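Local coordinates for DUF4875 domain-containing protein (Desulfovibrio piger, PDB 4LG3) that is of unknown function, a member of the DUF4875 family in the CamS-like clan, built around a mixed beta-sheet flanked by helices, at residues 8-13 with 57-62. Sequence-based numbering, arbitrary orientation.
Sequences QFFAPT and AATVIA
Where the N-terminal chain runs into edge strand 10-18, Q8 and F10 meet one threonine, T59, of the long helix packed against the sheet. The backbone N-H of Q8 points almost straight at T59: Q8 N to T59 OG1 is 2.9 Å, with 168° at the hydrogen. T59 OG1 sits beside its own backbone N (chi1 -58°), where it also bonds to Q55 O one turn earlier in the helix, so a single hydroxyl ties the incoming chain to the helix backbone. The aliphatic start of the Q8 side chain rests on the same oxygen, Q8 CB lying 3.4 Å from T59 OG1, and then bends off so that its amide bonds to R45 and to E6 O.

The methyl branch of T59 serves the ring. T59 CG2 comes obliquely to F10, 4.0 Å from F10 CD2, and also touches the Q8 carbonyl, with T59 CG2 to Q8 O at 3.7 Å.

F9, A11 and T13 hydrogen-bond through their backbones to strand 26-36, whereas F10 reaches back to the helix, touching A63 as well as I31 of that strand. On another side of helix 53-71, V60 packs on I78 and L80 of strand 75-81.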
ATOM      1  N   GLN A   8      -4.958 -11.765   1.177  1.00 46.52           N
ATOM      2  CA  GLN A   8      -3.584 -12.243   1.021  1.00 45.82           C
ATOM      3  C   GLN A   8      -2.821 -12.112   2.326  1.00 49.30           C
ATOM      4  O   GLN A   8      -3.246 -11.351   3.184  1.00 47.62           O
ATOM      5  CB  GLN A   8      -2.875 -11.446  -0.072  1.00 45.18           C
ATOM      6  CG  GLN A   8      -3.614 -11.436  -1.399  1.00 50.12           C
ATOM      7  CD  GLN A   8      -3.739 -12.823  -1.954  1.00 59.39           C
ATOM      8  OE1 GLN A   8      -2.754 -13.434  -2.388  1.00 55.76           O
ATOM      9  NE2 GLN A   8      -4.946 -13.379  -1.875  1.00 45.68           N
ATOM     10  N   PHE A   9      -1.713 -12.868   2.489  1.00 46.70           N
ATOM     11  CA  PHE A   9      -0.869 -12.743   3.672  1.00 45.02           C
ATOM     12  C   PHE A   9      -0.217 -11.375   3.715  1.00 45.05           C
ATOM     13  O   PHE A   9       0.281 -10.869   2.707  1.00 43.72           O
ATOM     14  CB  PHE A   9       0.188 -13.825   3.746  1.00 47.84           C
ATOM     15  CG  PHE A   9      -0.396 -15.203   3.893  1.00 51.56           C
ATOM     16  CD1 PHE A   9      -1.388 -15.461   4.836  1.00 54.84           C
ATOM     17  CD2 PHE A   9       0.036 -16.246   3.078  1.00 56.08           C
ATOM     18  CE1 PHE A   9      -1.934 -16.738   4.968  1.00 58.27           C
ATOM     19  CE2 PHE A   9      -0.497 -17.528   3.224  1.00 61.51           C
ATOM     20  CZ  PHE A   9      -1.470 -17.768   4.179  1.00 59.88           C
ATOM     21  N   PHE A  10      -0.285 -10.754   4.884  1.00 39.00           N
ATOM     22  CA  PHE A  10       0.288  -9.438   5.056  1.00 38.27           C
ATOM     23  C   PHE A  10       1.038  -9.360   6.373  1.00 41.65           C
ATOM     24  O   PHE A  10       0.915 -10.227   7.231  1.00 40.45           O
ATOM     25  CB  PHE A  10      -0.799  -8.332   4.957  1.00 38.54           C
ATOM     26  CG  PHE A  10      -1.779  -8.290   6.116  1.00 38.57           C
ATOM     27  CD1 PHE A  10      -1.455  -7.632   7.302  1.00 39.15           C
ATOM     28  CD2 PHE A  10      -3.028  -8.890   6.011  1.00 37.09           C
ATOM     29  CE1 PHE A  10      -2.333  -7.642   8.383  1.00 38.37           C
ATOM     30  CE2 PHE A  10      -3.919  -8.865   7.077  1.00 38.36           C
ATOM     31  CZ  PHE A  10      -3.567  -8.250   8.258  1.00 36.01           C
ATOM     32  N   ALA A  11       1.830  -8.314   6.510  1.00 38.41           N
ATOM     33  CA  ALA A  11       2.553  -7.982   7.730  1.00 36.64           C
ATOM     34  C   ALA A  11       2.541  -6.465   7.879  1.00 40.22           C
ATOM     35  O   ALA A  11       2.718  -5.755   6.888  1.00 38.24           O
ATOM     36  CB  ALA A  11       3.970  -8.510   7.675  1.00 37.69           C
ATOM     37  N   PRO A  12       2.271  -5.931   9.079  1.00 39.22           N
ATOM     38  CA  PRO A  12       2.330  -4.459   9.231  1.00 38.84           C
ATOM     39  C   PRO A  12       3.781  -3.941   9.160  1.00 41.88           C
ATOM     40  O   PRO A  12       4.714  -4.663   9.541  1.00 39.93           O
ATOM     41  CB  PRO A  12       1.739  -4.234  10.629  1.00 40.43           C
ATOM     42  CG  PRO A  12       2.082  -5.496  11.391  1.00 44.32           C
ATOM     43  CD  PRO A  12       2.039  -6.615  10.376  1.00 39.60           C
ATOM     44  N   THR A  13       3.964  -2.697   8.687  1.00 38.55           N
ATOM     45  CA  THR A  13       5.279  -2.044   8.629  1.00 39.23           C
ATOM     46  C   THR A  13       5.252  -0.797   9.497  1.00 43.13           C
ATOM     47  O   THR A  13       6.303  -0.218   9.800  1.00 44.27           O
ATOM     48  CB  THR A  13       5.676  -1.668   7.175  1.00 41.10           C
ATOM     49  OG1 THR A  13       4.697  -0.792   6.643  1.00 42.80           O
ATOM     50  CG2 THR A  13       5.856  -2.872   6.273  1.00 37.52           C
ATOM     51  N   ALA A  57      -8.159  -5.680  -2.320  1.00 43.78           N
ATOM     52  CA  ALA A  57      -9.262  -5.107  -1.539  1.00 43.28           C
ATOM     53  C   ALA A  57      -9.584  -5.992  -0.321  1.00 47.03           C
ATOM     54  O   ALA A  57      -9.659  -5.481   0.790  1.00 46.47           O
ATOM     55  CB  ALA A  57     -10.497  -4.941  -2.413  1.00 44.91           C
ATOM     56  N   ALA A  58      -9.700  -7.319  -0.523  1.00 43.98           N
ATOM     57  CA  ALA A  58      -9.985  -8.283   0.547  1.00 43.79           C
ATOM     58  C   ALA A  58      -8.914  -8.251   1.634  1.00 46.08           C
ATOM     59  O   ALA A  58      -9.241  -8.468   2.797  1.00 45.76           O
ATOM     60  CB  ALA A  58     -10.103  -9.686  -0.014  1.00 45.64           C
ATOM     61  N   THR A  59      -7.651  -7.947   1.261  1.00 40.38           N
ATOM     62  CA  THR A  59      -6.516  -7.878   2.182  1.00 38.16           C
ATOM     63  C   THR A  59      -6.678  -6.678   3.141  1.00 40.65           C
ATOM     64  O   THR A  59      -6.540  -6.847   4.360  1.00 40.42           O
ATOM     65  CB  THR A  59      -5.202  -7.826   1.379  1.00 43.39           C
ATOM     66  OG1 THR A  59      -5.149  -8.978   0.550  1.00 44.56           O
ATOM     67  CG2 THR A  59      -3.946  -7.810   2.269  1.00 38.18           C
ATOM     68  N   VAL A  60      -7.001  -5.491   2.595  1.00 35.17           N
ATOM     69  CA  VAL A  60      -7.158  -4.279   3.396  1.00 35.45           C
ATOM     70  C   VAL A  60      -8.445  -4.347   4.214  1.00 42.91           C
ATOM     71  O   VAL A  60      -8.437  -3.894   5.360  1.00 44.02           O
ATOM     72  CB  VAL A  60      -7.001  -2.928   2.611  1.00 37.61           C
ATOM     73  CG1 VAL A  60      -5.542  -2.724   2.162  1.00 35.72           C
ATOM     74  CG2 VAL A  60      -7.969  -2.827   1.429  1.00 37.70           C
ATOM     75  N   ILE A  61      -9.520  -4.962   3.658  1.00 40.79           N
ATOM     76  CA  ILE A  61     -10.777  -5.167   4.381  1.00 40.18           C
ATOM     77  C   ILE A  61     -10.499  -6.027   5.615  1.00 43.63           C
ATOM     78  O   ILE A  61     -10.858  -5.610   6.704  1.00 45.04           O
ATOM     79  CB  ILE A  61     -11.905  -5.755   3.474  1.00 44.24           C
ATOM     80  CG1 ILE A  61     -12.335  -4.708   2.393  1.00 45.15           C
ATOM     81  CG2 ILE A  61     -13.138  -6.198   4.301  1.00 42.24           C
ATOM     82  CD1 ILE A  61     -13.059  -5.318   1.147  1.00 45.25           C
ATOM     83  N   ALA A  62      -9.825  -7.181   5.455  1.00 40.58           N
ATOM     84  CA  ALA A  62      -9.499  -8.128   6.535  1.00 40.46           C
ATOM     85  C   ALA A  62      -8.571  -7.515   7.564  1.00 45.53           C
ATOM     86  O   ALA A  62      -8.755  -7.768   8.745  1.00 45.74           O
ATOM     87  CB  ALA A  62      -8.866  -9.385   5.969  1.00 41.49           C
TER